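Local coordinates for periplasmic protein (Legionella pneumophila subsp. pneumophila, PDB 4FGQ) that is a calcium-dependent periplasmic protease, LapG, of the bacterial transglutaminase-like cysteine proteinase family, and probably cleaves proteins in the periplasm, at residues A[45-50]-A[95-100]; A[102-107]-A[158-163]. One frame throughout, in Å; residues are numbered along the deposited sequence.

Contact 1. Residues A[45-50]-A[95-100]; sequences IQLEKV and FTLVAV
Leu97 on helix 86-100 meets Gln46, Leu47 and Val50 of helix 43-55. The two short segments run roughly antiparallel, at 143°, with axes 10.2 Å apart, a buried helix-helix packing within the cysteine proteinase family region. Apolar methyl packing dominates. Val50 lays both branches against Leu97: its CG2 lies 3.6 Å from Leu97 CD2, while its CG1, anti to the backbone N (chi1 173°), lies 3.8 Å from Leu97 CG. The CD1 branch of Leu97 meets Leu47 CD2 at 3.9 Å, the two side chains crossing at about a right angle. Thr96 adds its methyl, CG2 to Val50 CG2 4.0 Å, and keeps OG1 for polar partners elsewhere, Ile92 O and Trp31 NE1. Polar groups border this apolar patch. Leu97 CD2 packs 3.5 Å from Gln46 O, a carbonyl already bonded to Val50 N within its helix. The extended Gln46 chain slides past Val100 in the opposite direction, its NE2 3.8 Å from Val100 CG2, while that amide nitrogen hydrogen-bonds to Leu38 O. Helix 22-38 contributes Leu38 against Val50 and Val100, and Ile35 against Thr96; strand 119-126 contributes Phe126 against Leu47 and Leu124 against Leu97.

Contact 2. Residues A[102-107]-A[158-163]; sequences VPSDQL and SFNAEG
Leu107 and Asn160 make the nearest backbone approach, 7.0 Å between their CA atoms, where a 3-10 turn at 104-106 leads into strand 107-114 and strand 153-159 gives way to a turn. The latter is an Asx turn opened by Asn160, whose OD1 accepts from Glu162 N, and it links antiparallel neighbours of the sheet, 153-159 and 164-166; Asn160 N also bonds to Gly163 O. Within the 3-10 turn, Leu107 N bonds to Ser104 O. The Asn160 amide joins the two turns by using its ends separately. OD1 grips two backbone N-H groups of its own turn: Gly163 N nearly in line with the side-chain C=O, completing an Asx motif, and Glu162 N from above the carbonyl plane, at 3.0 Å. ND2 reaches across to Leu107 O at 3.0 Å, with an N-H...O angle of 158° and the acceptor close to the amide plane. Bonds at both ends should fix the amide's flip. Water 1 donates to Asp105 O and accepts only weakly from Asn160 ND2. Ser104 is deposited in two conformers; in the one described, its OG bonds to Tyr94 OH of helix 86-100, which also bonds to Ala161 N. Glu162, bent at chi2 (82°), brings its carboxylate to the same hydroxyl, and in that conformer Ser104 OG donates at 2.8 Å to the syn lone pair of Glu162 OE2.

In the fold
Contact 1 lies in the core between two helices, whereas contact 2 is only partly buried and joins two turns at the ends of adjacent inner strands, 107-114 and 153-159. Methyl packing carries the first; directional bonds from an amide, a hydroxyl and a carboxylate carry the second. They follow each other along the chain and meet directly: Leu97 O and Val102 N, 3.0 Å apart, probably hydrogen-bond, and Leu97 CB packs on Leu107 CD1 at 3.7 Å. Leu97 thus serves both the helical core and the sheet. Asp88, a calcium ligand in a structure of this protein though no ion is bound to this chain here, has its side chain about 12 Å from that of Thr96; the side chain of Phe159 is about 9 Å from that of Asp88.

Contact 1. Residues A[45-50]-A[95-100]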
loop_
_atom_site.group_PDB
_atom_site.type_symbol
_atom_site.label_atom_id
_atom_site.label_comp_id
_atom_site.label_asym_id
_atom_site.label_seq_id
_atom_site.Cartn_x
_atom_site.Cartn_y
_atom_site.Cartn_z
ATOM N N ILE A 45 -16.078 -0.060 -2.338
ATOM C CA ILE A 45 -15.851 -1.508 -2.349
ATOM C C ILE A 45 -14.414 -1.826 -2.754
ATOM O O ILE A 45 -13.773 -2.718 -2.192
ATOM C CB ILE A 45 -16.839 -2.219 -3.313
ATOM C CG1 ILE A 45 -18.276 -2.090 -2.802
ATOM C CG2 ILE A 45 -16.457 -3.685 -3.506
ATOM C CD1 ILE A 45 -18.536 -2.766 -1.459
ATOM N N GLN A 46 -13.892 -1.087 -3.726
ATOM C CA GLN A 46 -12.518 -1.293 -4.150
ATOM C C GLN A 46 -11.575 -1.028 -2.991
ATOM O O GLN A 46 -10.662 -1.821 -2.743
ATOM C CB GLN A 46 -12.172 -0.390 -5.342
ATOM C CG GLN A 46 -13.003 -0.705 -6.597
ATOM C CD GLN A 46 -12.712 0.289 -7.708
ATOM O OE1 GLN A 46 -12.517 1.473 -7.445
ATOM N NE2 GLN A 46 -12.664 -0.192 -8.950
ATOM N N LEU A 47 -11.790 0.084 -2.284
ATOM C CA LEU A 47 -10.953 0.411 -1.120
ATOM C C LEU A 47 -11.050 -0.665 -0.043
ATOM O O LEU A 47 -10.030 -1.152 0.494
ATOM C CB LEU A 47 -11.364 1.769 -0.536
ATOM C CG LEU A 47 -11.121 2.998 -1.417
ATOM C CD1 LEU A 47 -11.807 4.240 -0.850
ATOM C CD2 LEU A 47 -9.624 3.249 -1.530
ATOM N N GLU A 48 -12.272 -1.054 0.275
ATOM C CA GLU A 48 -12.500 -2.023 1.346
ATOM C C GLU A 48 -11.885 -3.386 1.059
ATOM O O GLU A 48 -11.254 -3.991 1.929
ATOM C CB GLU A 48 -13.993 -2.166 1.616
ATOM C CG GLU A 48 -14.594 -0.976 2.322
ATOM C CD GLU A 48 -16.078 -1.133 2.557
ATOM O OE1 GLU A 48 -16.678 -2.096 2.016
ATOM O OE2 GLU A 48 -16.648 -0.281 3.277
ATOM N N LYS A 49 -12.051 -3.862 -0.164
ATOM C CA LYS A 49 -11.591 -5.206 -0.491
ATOM C C LYS A 49 -10.079 -5.285 -0.728
ATOM O O LYS A 49 -9.452 -6.281 -0.375
ATOM C CB LYS A 49 -12.410 -5.796 -1.649
ATOM C CG LYS A 49 -13.841 -6.082 -1.232
ATOM C CD LYS A 49 -14.650 -6.743 -2.345
ATOM C CE LYS A 49 -16.087 -6.988 -1.885
ATOM N NZ LYS A 49 -16.948 -7.599 -2.945
ATOM N N VAL A 50 -9.468 -4.238 -1.282
ATOM C CA VAL A 50 -8.010 -4.229 -1.364
ATOM C C VAL A 50 -7.441 -4.162 0.051
ATOM O O VAL A 50 -6.486 -4.878 0.404
ATOM C CB VAL A 50 -7.493 -3.058 -2.222
ATOM C CG1 VAL A 50 -5.953 -2.975 -2.150
ATOM C CG2 VAL A 50 -7.944 -3.253 -3.657
ATOM N N PHE A 95 -0.489 0.208 -5.161
ATOM C CA PHE A 95 -0.357 -0.244 -6.547
ATOM C C PHE A 95 -1.566 -1.053 -7.001
ATOM O O PHE A 95 -1.989 -0.974 -8.160
ATOM C CB PHE A 95 0.951 -1.014 -6.762
ATOM C CG PHE A 95 2.139 -0.118 -6.929
ATOM C CD1 PHE A 95 2.264 0.676 -8.065
ATOM C CD2 PHE A 95 3.122 -0.050 -5.949
ATOM C CE1 PHE A 95 3.359 1.518 -8.234
ATOM C CE2 PHE A 95 4.222 0.789 -6.106
ATOM C CZ PHE A 95 4.341 1.576 -7.248
ATOM N N THR A 96 -2.151 -1.804 -6.083
ATOM C CA THR A 96 -3.287 -2.643 -6.436
ATOM C C THR A 96 -4.515 -1.777 -6.710
ATOM O O THR A 96 -5.251 -2.023 -7.665
ATOM C CB THR A 96 -3.582 -3.660 -5.332
ATOM O OG1 THR A 96 -2.430 -4.491 -5.154
ATOM C CG2 THR A 96 -4.762 -4.549 -5.711
ATOM N N LEU A 97 -4.713 -0.742 -5.893
ATOM C CA LEU A 97 -5.834 0.180 -6.117
ATOM C C LEU A 97 -5.697 0.931 -7.437
ATOM O O LEU A 97 -6.689 1.134 -8.139
ATOM C CB LEU A 97 -6.007 1.137 -4.933
ATOM C CG LEU A 97 -6.726 0.423 -3.772
ATOM C CD1 LEU A 97 -6.456 1.143 -2.453
ATOM C CD2 LEU A 97 -8.250 0.343 -4.044
ATOM N N VAL A 98 -4.482 1.339 -7.785
ATOM C CA VAL A 98 -4.250 1.970 -9.086
ATOM C C VAL A 98 -4.611 0.980 -10.196
ATOM O O VAL A 98 -5.268 1.336 -11.178
ATOM C CB VAL A 98 -2.794 2.473 -9.219
ATOM C CG1 VAL A 98 -2.495 2.888 -10.660
ATOM C CG2 VAL A 98 -2.545 3.629 -8.239
ATOM N N ALA A 99 -4.230 -0.282 -10.010
ATOM C CA ALA A 99 -4.517 -1.323 -10.997
ATOM C C ALA A 99 -6.010 -1.571 -11.226
ATOM O O ALA A 99 -6.409 -1.946 -12.333
ATOM C CB ALA A 99 -3.814 -2.643 -10.622
ATOM N N VAL A 100 -6.841 -1.385 -10.197
ATOM C CA VAL A 100 -8.266 -1.669 -10.365
ATOM C C VAL A 100 -9.017 -0.442 -10.852
ATOM O O VAL A 100 -10.206 -0.518 -11.181
ATOM C CB VAL A 100 -8.952 -2.261 -9.098
ATOM C CG1 VAL A 100 -8.191 -3.481 -8.573
ATOM C CG2 VAL A 100 -9.088 -1.221 -8.025
#

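Contact 2. Residues A[102-107]-A[158-163]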
loop_
_atom_site.group_PDB
_atom_site.type_symbol
_atom_site.label_atom_id
_atom_site.label_comp_id
_atom_site.label_asym_id
_atom_site.label_seq_id
_atom_site.Cartn_x
_atom_site.Cartn_y
_atom_site.Cartn_z
ATOM N N VAL A 102 -8.742 3.018 -9.316
ATOM C CA VAL A 102 -8.754 4.231 -8.505
ATOM C C VAL A 102 -7.658 5.159 -9.036
ATOM O O VAL A 102 -6.503 4.737 -9.150
ATOM C CB VAL A 102 -8.498 3.920 -7.020
ATOM C CG1 VAL A 102 -8.486 5.205 -6.208
ATOM C CG2 VAL A 102 -9.559 2.959 -6.494
ATOM N N PRO A 103 -8.003 6.416 -9.379
ATOM C CA PRO A 103 -6.990 7.339 -9.916
ATOM C C PRO A 103 -5.838 7.530 -8.929
ATOM O O PRO A 103 -6.084 7.724 -7.736
ATOM C CB PRO A 103 -7.770 8.641 -10.092
ATOM C CG PRO A 103 -9.188 8.179 -10.333
ATOM C CD PRO A 103 -9.345 7.024 -9.372
ATOM N N SER A 104 -4.597 7.460 -9.406
ATOM C CA SER A 104 -3.442 7.560 -8.506
ATOM C C SER A 104 -3.408 8.884 -7.760
ATOM O O SER A 104 -2.906 8.953 -6.637
ATOM C CB SER A 104 -2.117 7.336 -9.249
ATOM O OG SER A 104 -1.002 7.659 -8.422
ATOM N N ASP A 105 -3.949 9.944 -8.358
ATOM C CA ASP A 105 -3.899 11.228 -7.654
ATOM C C ASP A 105 -4.774 11.279 -6.396
ATOM O O ASP A 105 -4.600 12.160 -5.553
ATOM C CB ASP A 105 -4.120 12.450 -8.576
ATOM C CG ASP A 105 -5.479 12.456 -9.253
ATOM O OD1 ASP A 105 -5.748 13.421 -9.998
ATOM O OD2 ASP A 105 -6.277 11.514 -9.064
ATOM N N GLN A 106 -5.678 10.317 -6.239
ATOM C CA GLN A 106 -6.479 10.251 -5.013
ATOM C C GLN A 106 -5.834 9.417 -3.924
ATOM O O GLN A 106 -6.415 9.238 -2.855
ATOM C CB GLN A 106 -7.859 9.663 -5.307
ATOM C CG GLN A 106 -8.668 10.528 -6.236
ATOM C CD GLN A 106 -10.082 10.009 -6.421
ATOM O OE1 GLN A 106 -10.479 9.630 -7.529
ATOM N NE2 GLN A 106 -10.852 9.988 -5.333
ATOM N N LEU A 107 -4.658 8.874 -4.206
ATOM C CA LEU A 107 -4.012 7.967 -3.267
ATOM C C LEU A 107 -2.645 8.482 -2.879
ATOM O O LEU A 107 -1.821 8.788 -3.739
ATOM C CB LEU A 107 -3.866 6.578 -3.890
ATOM C CG LEU A 107 -5.178 5.856 -4.210
ATOM C CD1 LEU A 107 -4.912 4.682 -5.125
ATOM C CD2 LEU A 107 -5.827 5.377 -2.919
ATOM N N SER A 158 3.721 12.494 2.637
ATOM C CA SER A 158 2.998 11.513 1.846
ATOM C C SER A 158 3.549 11.511 0.422
ATOM O O SER A 158 4.228 12.450 0.009
ATOM C CB SER A 158 1.489 11.783 1.864
ATOM O OG SER A 158 1.190 13.029 1.268
ATOM N N PHE A 159 3.285 10.445 -0.315
ATOM C CA PHE A 159 3.841 10.323 -1.656
ATOM C C PHE A 159 3.059 9.325 -2.497
ATOM O O PHE A 159 2.302 8.502 -1.976
ATOM C CB PHE A 159 5.310 9.894 -1.575
ATOM C CG PHE A 159 5.513 8.550 -0.955
ATOM C CD1 PHE A 159 5.675 7.426 -1.749
ATOM C CD2 PHE A 159 5.534 8.402 0.429
ATOM C CE1 PHE A 159 5.863 6.175 -1.177
ATOM C CE2 PHE A 159 5.719 7.149 1.008
ATOM C CZ PHE A 159 5.884 6.044 0.204
ATOM N N ASN A 160 3.237 9.409 -3.810
ATOM C CA ASN A 160 2.778 8.354 -4.708
ATOM C C ASN A 160 3.733 8.264 -5.897
ATOM O O ASN A 160 4.826 8.825 -5.849
ATOM C CB ASN A 160 1.315 8.561 -5.141
ATOM C CG ASN A 160 1.064 9.930 -5.740
ATOM O OD1 ASN A 160 1.973 10.560 -6.280
ATOM N ND2 ASN A 160 -0.184 10.401 -5.650
ATOM N N ALA A 161 3.336 7.582 -6.964
ATOM C CA ALA A 161 4.244 7.423 -8.099
ATOM C C ALA A 161 4.626 8.760 -8.722
ATOM O O ALA A 161 5.669 8.876 -9.369
ATOM C CB ALA A 161 3.655 6.484 -9.145
ATOM N N GLU A 162 3.791 9.778 -8.519
ATOM C CA GLU A 162 4.001 11.058 -9.183
ATOM C C GLU A 162 4.675 12.109 -8.311
ATOM O O GLU A 162 5.568 12.821 -8.775
ATOM C CB GLU A 162 2.675 11.619 -9.716
ATOM C CG GLU A 162 2.072 10.834 -10.867
ATOM C CD GLU A 162 1.292 9.617 -10.410
ATOM O OE1 GLU A 162 1.337 8.587 -11.117
ATOM O OE2 GLU A 162 0.626 9.692 -9.350
ATOM N N GLY A 163 4.249 12.216 -7.055
ATOM C CA GLY A 163 4.690 13.319 -6.225
ATOM C C GLY A 163 5.077 12.959 -4.806
ATOM O O GLY A 163 4.936 11.816 -4.370
HETATM O O HOH W 1 -2.001 13.250 -5.305
#